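Local coordinates for prolyl 4-hydroxylase alpha subunit Fe(2+) 2OG dioxygenase domain-containing protein (Burkholderia ambifaria, PDB 3W21) that probably acts as a 2-oxoglutarate-dependent dioxygenase, and here binds 2-oxoglutarate and a zinc ion, at residues 175-180 and 259-264; 186-191 and 251-256; 8-13 and 226-231. All blocks are in the same frame, centred on the assembly; numbering follows the deposited sequence. Where two conformers were deposited one is given.

In the fold
From the N terminus, contact 3 is the first to begin: residues 8-13 meet their partner only at 226-231. Contact 1 opens at 175-180 and contact 2 at 186-191, both within that span. Contact 2 closes at 251-256 and contact 1 last, at 259-264, so the loop of contact 2 lies wholly within that of contact 1, while contact 3 crosses both. Contact 1 pairs strands 178-183 and 255-265 in the large mixed sheet. Contact 2 joins the loops at one end of these strands, and contact 3 links the end of strand 4-10 and the loop after it to strand 227-230 of the three-stranded sheet. Contacts 1 and 2 both touch 2-oxoglutarate.

Contact 1. Residues 175-180 and 259-264; sequences PRQLGG and GLFLIH. With AKG (2-oxoglutaric acid), chain D.
Leu178 pairs with Leu262, and Gly180 with Leu260, as antiparallel hydrogen-bonded pairs, while Gly179 and Phe261 form the non-hydrogen-bonded pair between them. The axes of 178-180 and 259-264 come within 4.7 Å at 151°. Each hydrogen-bonded pair exchanges two bonds; Leu178 N to Leu262 O, at 2.9 Å, is the straightest, with 167° at the hydrogen. CA-H...O contacts add to the ladder, as between Phe261 CA and Leu178 O at 3.1 Å.

The two faces differ. On one, Leu178 and Leu262 meet through their CB atoms, 4.2 Å apart, and with Leu260 they pack toward helices 23-31 and 111-120. On the other, Phe261 CG stands anti to the carbonyl carbon (chi1 -67°), and its ring lies beside Gly179, where CD1 is 3.6 Å from Gly179 CA. No side chain at Gly179 competes for that place. Beyond the pair, Gln177 CG runs obliquely past the Ile263 CG2 methyl at 3.7 Å.

Phe261 CZ approaches 2-oxoglutarate O1 obliquely, to 3.1 Å, and the ring touches Asp157, a zinc ligand. The pairing probably belongs to a double-stranded beta-helix core, as in 2-oxoglutarate dioxygenases, with zinc at the metal site. While the hydrogen-bonded pairs satisfy each other, Gly179 and Phe261 bond outward to Phe240 and Phe272; this register sets the ring opposite Gly179, beside a ligand hydrogen-bonded by Tyr143, Thr257, Arg141 and Arg255.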
loop_
_atom_site.group_PDB
_atom_site.type_symbol
_atom_site.label_atom_id
_atom_site.label_comp_id
_atom_site.label_asym_id
_atom_site.label_seq_id
_atom_site.Cartn_x
_atom_site.Cartn_y
_atom_site.Cartn_z
ATOM N N PRO A 175 -9.942 -12.570 -19.479
ATOM C CA PRO A 175 -9.318 -13.345 -20.560
ATOM C C PRO A 175 -8.723 -12.475 -21.667
ATOM O O PRO A 175 -7.803 -12.921 -22.360
ATOM C CB PRO A 175 -10.445 -14.246 -21.086
ATOM C CG PRO A 175 -11.717 -13.661 -20.550
ATOM C CD PRO A 175 -11.365 -12.951 -19.265
ATOM N N ARG A 176 -9.169 -11.217 -21.759
ATOM C CA ARG A 176 -8.637 -10.323 -22.787
ATOM C C ARG A 176 -7.612 -9.339 -22.168
ATOM O O ARG A 176 -7.384 -8.247 -22.663
ATOM C CB ARG A 176 -9.762 -9.641 -23.564
ATOM C CG ARG A 176 -10.811 -10.635 -24.135
ATOM C CD ARG A 176 -10.105 -11.742 -25.003
ATOM N NE ARG A 176 -10.963 -12.928 -24.951
ATOM C CZ ARG A 176 -10.568 -14.159 -25.106
ATOM N NH1 ARG A 176 -11.468 -15.139 -25.022
ATOM N NH2 ARG A 176 -9.301 -14.393 -25.388
ATOM N N GLN A 177 -7.017 -9.704 -21.035
ATOM C CA GLN A 177 -6.071 -8.735 -20.457
ATOM C C GLN A 177 -5.020 -8.424 -21.537
ATOM O O GLN A 177 -4.509 -9.357 -22.196
ATOM C CB GLN A 177 -5.444 -9.332 -19.204
ATOM C CG GLN A 177 -4.284 -8.468 -18.695
ATOM C CD GLN A 177 -3.660 -8.973 -17.383
ATOM O OE1 GLN A 177 -2.427 -8.806 -17.144
ATOM N NE2 GLN A 177 -4.496 -9.536 -16.503
ATOM N N LEU A 178 -4.677 -7.143 -21.716
ATOM C CA LEU A 178 -3.666 -6.786 -22.715
ATOM C C LEU A 178 -2.372 -6.285 -22.160
ATOM O O LEU A 178 -2.399 -5.598 -21.173
ATOM C CB LEU A 178 -4.248 -5.644 -23.552
ATOM C CG LEU A 178 -5.324 -6.023 -24.564
ATOM C CD1 LEU A 178 -5.796 -7.462 -24.844
ATOM C CD2 LEU A 178 -6.229 -4.877 -24.980
ATOM N N GLY A 179 -1.246 -6.606 -22.800
ATOM C CA GLY A 179 -0.015 -5.877 -22.532
ATOM C C GLY A 179 0.166 -4.884 -23.668
ATOM O O GLY A 179 -0.199 -5.203 -24.854
ATOM N N GLY A 180 0.731 -3.688 -23.344
ATOM C CA GLY A 180 1.014 -2.718 -24.412
ATOM C C GLY A 180 2.407 -2.178 -24.083
ATOM O O GLY A 180 2.669 -1.718 -22.930
ATOM N N GLY A 259 6.007 0.247 -20.757
ATOM C CA GLY A 259 4.874 -0.686 -20.903
ATOM C C GLY A 259 3.816 -0.495 -19.840
ATOM O O GLY A 259 4.065 0.090 -18.796
ATOM N N LEU A 260 2.638 -1.039 -20.093
ATOM C CA LEU A 260 1.640 -1.175 -19.059
ATOM C C LEU A 260 0.677 -2.295 -19.507
ATOM O O LEU A 260 0.894 -2.875 -20.553
ATOM C CB LEU A 260 0.949 0.172 -18.855
ATOM C CG LEU A 260 -0.197 0.788 -19.692
ATOM C CD1 LEU A 260 -0.234 2.342 -19.708
ATOM C CD2 LEU A 260 -0.576 0.185 -21.020
ATOM N N PHE A 261 -0.321 -2.609 -18.675
ATOM C CA PHE A 261 -1.319 -3.575 -19.026
ATOM C C PHE A 261 -2.712 -2.963 -18.912
ATOM O O PHE A 261 -2.932 -2.036 -18.154
ATOM C CB PHE A 261 -1.213 -4.771 -18.044
ATOM C CG PHE A 261 0.070 -5.565 -18.186
ATOM C CD1 PHE A 261 0.101 -6.700 -19.012
ATOM C CD2 PHE A 261 1.208 -5.212 -17.474
ATOM C CE1 PHE A 261 1.220 -7.463 -19.128
ATOM C CE2 PHE A 261 2.379 -5.995 -17.577
ATOM C CZ PHE A 261 2.381 -7.121 -18.414
ATOM N N LEU A 262 -3.677 -3.578 -19.569
ATOM C CA LEU A 262 -5.069 -3.063 -19.569
ATOM C C LEU A 262 -5.999 -4.193 -19.259
ATOM O O LEU A 262 -5.825 -5.293 -19.771
ATOM C CB LEU A 262 -5.441 -2.565 -20.991
ATOM C CG LEU A 262 -4.585 -1.373 -21.472
ATOM C CD1 LEU A 262 -4.463 -1.317 -23.014
ATOM C CD2 LEU A 262 -5.255 -0.109 -21.012
ATOM N N ILE A 263 -7.010 -3.929 -18.434
ATOM C CA ILE A 263 -8.160 -4.821 -18.342
ATOM C C ILE A 263 -9.421 -3.981 -18.536
ATOM O O ILE A 263 -9.470 -2.812 -18.144
ATOM C CB ILE A 263 -8.190 -5.595 -17.018
ATOM C CG1 ILE A 263 -8.139 -4.654 -15.779
ATOM C CG2 ILE A 263 -7.056 -6.633 -17.065
ATOM C CD1 ILE A 263 -8.327 -5.450 -14.433
ATOM N N HIS A 264 -10.442 -4.601 -19.065
ATOM C CA HIS A 264 -11.686 -3.875 -19.362
ATOM C C HIS A 264 -12.657 -4.216 -18.283
ATOM O O HIS A 264 -13.196 -5.314 -18.294
ATOM C CB HIS A 264 -12.222 -4.384 -20.689
ATOM C CG HIS A 264 -13.330 -3.516 -21.274
ATOM N ND1 HIS A 264 -13.884 -2.482 -20.586
ATOM C CD2 HIS A 264 -13.948 -3.542 -22.509
ATOM C CE1 HIS A 264 -14.828 -1.877 -21.346
ATOM N NE2 HIS A 264 -14.874 -2.529 -22.519
HETATM C C1 AKG D . 5.141 -7.561 -21.199
HETATM O O1 AKG D . 4.481 -8.242 -20.370
HETATM O O2 AKG D . 4.676 -6.525 -21.753
HETATM C C2 AKG D . 6.499 -8.047 -21.523
HETATM O O5 AKG D . 6.745 -9.249 -21.568
HETATM C C3 AKG D . 7.614 -7.065 -21.784
HETATM C C4 AKG D . 7.464 -6.433 -23.168
HETATM C C5 AKG D . 8.631 -5.491 -23.370
HETATM O O3 AKG D . 9.380 -5.756 -24.333
HETATM O O4 AKG D . 8.826 -4.510 -22.586
#

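Contact 2. Residues 186-191 and 251-256; sequences GADNDA and CTSTRR. With AKG (2-oxoglutaric acid), chain D.
Arg255 begins its contact at CB, which lies 4.1 Å from Ala187 N on the loop 186-191. One atom further, CG is 4.2 Å from Gly186 CA; extended torsions at chi1 and chi2 carry the chain past this backbone. CD then passes Ala191 O at 4.0 Å, and a bend at chi3 (82°) turns the guanidinium toward 2-oxoglutarate. Arg255 is one of the residues that bind this ligand, and it grips the C5 carboxylate through O3, as a basic residue does in this family. There O3 lies at the guanidinium edge, near its plane. Arg255 NH1 gives O3 a weak hydrogen bond of 3.0 Å, the angle at the hydrogen being only 121°. Arg255 NH2 points to the same oxygen, but the modelled separation is implausibly short and the place of NH2 is less sure, so its exact length is doubtful. Tyr143 makes a cation-pi contact with this group, and its hydroxyl bonds the ligand too.

Away from the ligand, the two loops are joined by side-chain hydroxyls that accept backbone N-H groups. Thr252 OG1, set between its own backbone N and carbonyl carbon, takes a bond of 2.7 Å from Asn189 N. Ser253 OG accepts from Asp188 N, although its position is less certain. These N-H groups belong to a turn in which Asp190 N bonds to Ala187 O. Beside these bonds is a small apolar patch: Ala191 CB meets Cys251 SG at 3.7 Å, and Ala187 CB meets Cys251 CB at 3.9 Å. Ser253 N is buried without a partner.

In the fold, 186-191 connects strands 178-183 and 193-196, whereas 251-256 leads from strand 246-248 into strand 255-265. Backbone bonds tie Arg255 to Tyr143 of strand 139-143 and Arg256 to Ile184 and Gln185.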
loop_
_atom_site.group_PDB
_atom_site.type_symbol
_atom_site.label_atom_id
_atom_site.label_comp_id
_atom_site.label_asym_id
_atom_site.label_seq_id
_atom_site.Cartn_x
_atom_site.Cartn_y
_atom_site.Cartn_z
ATOM N N GLY A 186 16.060 -0.459 -29.751
ATOM C CA GLY A 186 16.089 -1.889 -30.059
ATOM C C GLY A 186 17.518 -2.377 -29.926
ATOM O O GLY A 186 18.446 -1.575 -30.090
ATOM N N ALA A 187 17.721 -3.662 -29.588
ATOM C CA ALA A 187 19.103 -4.210 -29.499
ATOM C C ALA A 187 19.692 -4.352 -30.899
ATOM O O ALA A 187 18.951 -4.433 -31.893
ATOM C CB ALA A 187 19.124 -5.547 -28.774
ATOM N N ASP A 188 21.021 -4.380 -30.989
ATOM C CA ASP A 188 21.717 -4.616 -32.283
ATOM C C ASP A 188 21.228 -5.906 -32.965
ATOM O O ASP A 188 21.010 -5.950 -34.192
ATOM C CB ASP A 188 23.238 -4.690 -32.060
ATOM C CG ASP A 188 23.821 -3.375 -31.576
ATOM O OD1 ASP A 188 24.779 -3.405 -30.774
ATOM O OD2 ASP A 188 23.323 -2.319 -32.010
ATOM N N ASN A 189 21.151 -6.935 -32.113
ATOM C CA ASN A 189 20.415 -8.196 -32.210
ATOM C C ASN A 189 19.038 -8.193 -32.871
ATOM O O ASN A 189 18.563 -9.243 -33.325
ATOM C CB ASN A 189 20.138 -8.604 -30.755
ATOM C CG ASN A 189 19.994 -10.079 -30.583
ATOM O OD1 ASN A 189 19.411 -10.535 -29.613
ATOM N ND2 ASN A 189 20.528 -10.842 -31.523
ATOM N N ASP A 190 18.378 -7.033 -32.840
ATOM C CA ASP A 190 16.977 -6.898 -33.186
ATOM C C ASP A 190 16.092 -7.841 -32.327
ATOM O O ASP A 190 15.047 -8.334 -32.787
ATOM C CB ASP A 190 16.764 -7.103 -34.695
ATOM C CG ASP A 190 15.783 -6.108 -35.282
ATOM O OD1 ASP A 190 16.041 -5.624 -36.406
ATOM O OD2 ASP A 190 14.765 -5.793 -34.617
ATOM N N ALA A 191 16.514 -8.080 -31.082
ATOM C CA ALA A 191 15.765 -8.952 -30.158
ATOM C C ALA A 191 14.292 -8.559 -30.084
ATOM O O ALA A 191 13.975 -7.378 -29.926
ATOM C CB ALA A 191 16.366 -8.909 -28.771
ATOM N N CYS A 251 18.884 -10.121 -25.724
ATOM C CA CYS A 251 19.380 -8.870 -26.345
ATOM C C CYS A 251 20.911 -8.883 -26.465
ATOM O O CYS A 251 21.581 -9.323 -25.519
ATOM C CB CYS A 251 18.950 -7.656 -25.498
ATOM S SG CYS A 251 17.136 -7.491 -25.427
ATOM N N THR A 252 21.457 -8.427 -27.609
ATOM C CA THR A 252 22.921 -8.223 -27.737
ATOM C C THR A 252 23.374 -6.858 -27.203
ATOM O O THR A 252 24.382 -6.781 -26.511
ATOM C CB THR A 252 23.489 -8.458 -29.156
ATOM O OG1 THR A 252 22.871 -7.572 -30.094
ATOM C CG2 THR A 252 23.305 -9.904 -29.591
ATOM N N SER A 253 22.631 -5.794 -27.507
ATOM C CA SER A 253 22.875 -4.483 -26.879
ATOM C C SER A 253 21.646 -3.958 -26.096
ATOM O O SER A 253 20.583 -4.615 -26.040
ATOM C CB SER A 253 23.325 -3.471 -27.929
ATOM O OG SER A 253 22.446 -3.459 -29.035
ATOM N N THR A 254 21.783 -2.774 -25.499
ATOM C CA THR A 254 20.704 -2.217 -24.692
ATOM C C THR A 254 19.433 -2.011 -25.493
ATOM O O THR A 254 19.492 -1.454 -26.579
ATOM C CB THR A 254 21.026 -0.853 -24.050
ATOM O OG1 THR A 254 22.366 -0.847 -23.574
ATOM C CG2 THR A 254 20.071 -0.629 -22.850
ATOM N N ARG A 255 18.311 -2.426 -24.887
ATOM C CA ARG A 255 16.959 -2.306 -25.461
ATOM C C ARG A 255 16.129 -1.529 -24.444
ATOM O O ARG A 255 16.224 -1.784 -23.229
ATOM C CB ARG A 255 16.345 -3.699 -25.729
ATOM C CG ARG A 255 14.984 -3.668 -26.458
ATOM C CD ARG A 255 14.296 -5.021 -26.667
ATOM N NE ARG A 255 13.574 -5.465 -25.478
ATOM C CZ ARG A 255 12.276 -5.781 -25.408
ATOM N NH1 ARG A 255 11.478 -5.770 -26.485
ATOM N NH2 ARG A 255 11.781 -6.156 -24.229
ATOM N N ARG A 256 15.363 -0.551 -24.928
ATOM C CA ARG A 256 14.534 0.264 -24.043
ATOM C C ARG A 256 13.058 0.224 -24.501
ATOM O O ARG A 256 12.769 0.358 -25.694
ATOM C CB ARG A 256 15.062 1.715 -23.996
ATOM C CG ARG A 256 16.353 1.853 -23.213
ATOM C CD ARG A 256 16.711 3.310 -23.015
ATOM N NE ARG A 256 16.943 3.991 -24.282
ATOM C CZ ARG A 256 16.608 5.258 -24.486
ATOM N NH1 ARG A 256 16.029 5.947 -23.511
ATOM N NH2 ARG A 256 16.843 5.827 -25.658
HETATM C C1 AKG D . 5.141 -7.561 -21.199
HETATM O O1 AKG D . 4.481 -8.242 -20.370
HETATM O O2 AKG D . 4.676 -6.525 -21.753
HETATM C C2 AKG D . 6.499 -8.047 -21.523
HETATM O O5 AKG D . 6.745 -9.249 -21.568
HETATM C C3 AKG D . 7.614 -7.065 -21.784
HETATM C C4 AKG D . 7.464 -6.433 -23.168
HETATM C C5 AKG D . 8.631 -5.491 -23.370
HETATM O O3 AKG D . 9.380 -5.756 -24.333
HETATM O O4 AKG D . 8.826 -4.510 -22.586
#

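Contact 3. Residues 8-13 and 226-231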
loop_
_atom_site.group_PDB
_atom_site.type_symbol
_atom_site.label_atom_id
_atom_site.label_comp_id
_atom_site.label_asym_id
_atom_site.label_seq_id
_atom_site.Cartn_x
_atom_site.Cartn_y
_atom_site.Cartn_z
ATOM N N GLN A 8 -0.330 -3.573 -38.006
ATOM C CA GLN A 8 -0.308 -4.968 -38.453
ATOM C C GLN A 8 -1.104 -5.768 -37.428
ATOM O O GLN A 8 -0.805 -5.774 -36.235
ATOM C CB GLN A 8 1.114 -5.543 -38.568
ATOM C CG GLN A 8 1.993 -4.868 -39.638
ATOM C CD GLN A 8 1.405 -4.956 -41.091
ATOM O OE1 GLN A 8 0.925 -6.006 -41.522
ATOM N NE2 GLN A 8 1.499 -3.852 -41.852
ATOM N N LEU A 9 -2.125 -6.463 -37.880
ATOM C CA LEU A 9 -2.921 -7.264 -36.970
ATOM C C LEU A 9 -2.596 -8.744 -37.213
ATOM O O LEU A 9 -2.755 -9.217 -38.353
ATOM C CB LEU A 9 -4.396 -6.913 -37.221
ATOM C CG LEU A 9 -5.496 -7.388 -36.322
ATOM C CD1 LEU A 9 -6.617 -6.346 -36.303
ATOM C CD2 LEU A 9 -6.023 -8.752 -36.750
HETATM N N MSE A 10 -2.167 -9.462 -36.157
HETATM C CA MSE A 10 -1.723 -10.849 -36.233
HETATM C C MSE A 10 -2.702 -11.728 -35.513
HETATM O O MSE A 10 -3.122 -11.463 -34.364
HETATM C CB MSE A 10 -0.338 -11.075 -35.601
HETATM C CG MSE A 10 0.904 -10.752 -36.446
HETATM SE SE MSE A 10 1.235 -8.829 -36.367
HETATM C CE MSE A 10 0.874 -8.317 -34.535
ATOM N N ARG A 11 -3.055 -12.831 -36.162
ATOM C CA ARG A 11 -3.794 -13.943 -35.519
ATOM C C ARG A 11 -3.018 -15.185 -35.805
ATOM O O ARG A 11 -2.467 -15.311 -36.919
ATOM C CB ARG A 11 -5.163 -14.160 -36.149
ATOM C CG ARG A 11 -6.256 -13.143 -35.901
ATOM C CD ARG A 11 -7.529 -13.840 -35.368
ATOM N NE ARG A 11 -7.745 -13.523 -33.932
ATOM C CZ ARG A 11 -7.391 -14.304 -32.911
ATOM N NH1 ARG A 11 -6.822 -15.472 -33.202
ATOM N NH2 ARG A 11 -7.583 -13.899 -31.613
ATOM N N PHE A 12 -2.950 -16.119 -34.840
ATOM C CA PHE A 12 -2.165 -17.350 -34.992
ATOM C C PHE A 12 -2.523 -18.044 -36.298
ATOM O O PHE A 12 -3.701 -18.166 -36.631
ATOM C CB PHE A 12 -2.459 -18.374 -33.877
ATOM C CG PHE A 12 -1.919 -17.954 -32.548
ATOM C CD1 PHE A 12 -0.514 -17.904 -32.324
ATOM C CD2 PHE A 12 -2.780 -17.565 -31.536
ATOM C CE1 PHE A 12 -0.038 -17.479 -31.106
ATOM C CE2 PHE A 12 -2.270 -17.076 -30.317
ATOM C CZ PHE A 12 -0.906 -17.046 -30.111
ATOM N N GLY A 13 -1.496 -18.528 -36.976
ATOM C CA GLY A 13 -1.628 -19.340 -38.193
ATOM C C GLY A 13 -2.112 -18.617 -39.437
ATOM O O GLY A 13 -2.473 -19.270 -40.417
ATOM N N ALA A 226 1.118 -23.215 -31.920
ATOM C CA ALA A 226 1.497 -22.231 -32.979
ATOM C C ALA A 226 2.143 -21.041 -32.314
ATOM O O ALA A 226 1.811 -20.699 -31.173
ATOM C CB ALA A 226 0.281 -21.767 -33.768
ATOM N N LYS A 227 3.061 -20.387 -33.005
ATOM C CA LYS A 227 3.744 -19.288 -32.402
ATOM C C LYS A 227 3.812 -18.093 -33.360
ATOM O O LYS A 227 3.874 -18.249 -34.615
ATOM C CB LYS A 227 5.110 -19.764 -31.879
ATOM C CG LYS A 227 6.310 -19.253 -32.613
ATOM C CD LYS A 227 7.581 -19.925 -32.047
ATOM C CE LYS A 227 8.147 -21.014 -32.958
ATOM N NZ LYS A 227 9.641 -21.130 -32.802
ATOM N N ILE A 228 3.717 -16.911 -32.782
ATOM C CA ILE A 228 3.841 -15.697 -33.548
ATOM C C ILE A 228 5.191 -15.106 -33.149
ATOM O O ILE A 228 5.398 -14.877 -31.961
ATOM C CB ILE A 228 2.729 -14.706 -33.165
ATOM C CG1 ILE A 228 1.356 -15.172 -33.733
ATOM C CG2 ILE A 228 3.042 -13.345 -33.757
ATOM C CD1 ILE A 228 0.145 -14.442 -33.133
HETATM N N MSE A 229 6.102 -14.889 -34.107
HETATM C CA MSE A 229 7.335 -14.152 -33.809
HETATM C C MSE A 229 7.216 -12.695 -34.185
HETATM O O MSE A 229 6.845 -12.309 -35.344
HETATM C CB MSE A 229 8.524 -14.902 -34.430
HETATM C CG MSE A 229 8.995 -15.985 -33.460
HETATM SE SE MSE A 229 10.293 -17.137 -34.425
HETATM C CE MSE A 229 11.579 -15.691 -34.745
ATOM N N LEU A 230 7.501 -11.841 -33.213
ATOM C CA LEU A 230 7.347 -10.425 -33.395
ATOM C C LEU A 230 8.740 -9.791 -33.288
ATOM O O LEU A 230 9.604 -10.240 -32.521
ATOM C CB LEU A 230 6.376 -9.826 -32.355
ATOM C CG LEU A 230 4.916 -10.243 -32.496
ATOM C CD1 LEU A 230 4.163 -9.720 -31.316
ATOM C CD2 LEU A 230 4.309 -9.722 -33.798
ATOM N N LYS A 231 8.966 -8.782 -34.107
ATOM C CA LYS A 231 10.176 -7.966 -34.002
ATOM C C LYS A 231 9.838 -6.452 -33.956
ATOM O O LYS A 231 10.064 -5.728 -34.910
ATOM C CB LYS A 231 11.060 -8.299 -35.195
ATOM C CG LYS A 231 12.413 -8.912 -34.930
ATOM C CD LYS A 231 12.385 -10.372 -34.547
ATOM C CE LYS A 231 13.661 -11.063 -35.032
ATOM N NZ LYS A 231 14.398 -11.862 -34.009
HETATM O O HOH W 1 1.052 -18.352 -35.793
#
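Ile228 and Phe12 make the CH-pi contact at the centre of this interface: the CD1 methyl of Ile228 lies over one face of the Phe12 ring, 3.9 Å from its centroid. The direction is 24° off the ring normal, so the methyl is displaced toward the rim. With Ile228 CG1 opposite the carbonyl carbon (chi1 -73°) and the chain extended at chi2, CD1 reaches over the ring, and the two side chains meet at about a right angle. Lys227 CA lies at the ring's edge, near its plane.

Plain apolar contacts surround that pair. Phe12 CD1 also meets Ile228 CG1, at 3.6 Å, and the Ala226 methyl CB, at 4.2 Å. Further along, selenomethionine Met10 reaches Leu230 with its terminal methyl, the separation from CE to Leu230 CD2 being 3.8 Å. Bends at its chi2 and chi3 fold that methyl back instead of letting the chain run straight. Met10 CB is 4.2 Å from Ile228 CD1, so the isoleucine tip serves both neighbours.

The polar link is carried by water. No direct hydrogen bond joins the segments, whose nearest CA atoms, those of Phe12 and Ile228, are 6.4 Å apart. One water molecule accepts from Gly13 N at 2.8 Å and donates to Lys227 O at 3.1 Å. The backbone of 8-13 is tied elsewhere, for Asp36 accepts from Phe12 N and forms a salt bridge with Arg11.

Strand 227-230, an outermost strand of the three-stranded sheet, therefore meets the end of strand 4-10, through Met10, and the loop after it, through Phe12, by side chains and not by a beta ladder. The chemistry is mainly burial and van der Waals packing of apolar groups, with one water bridge at one end.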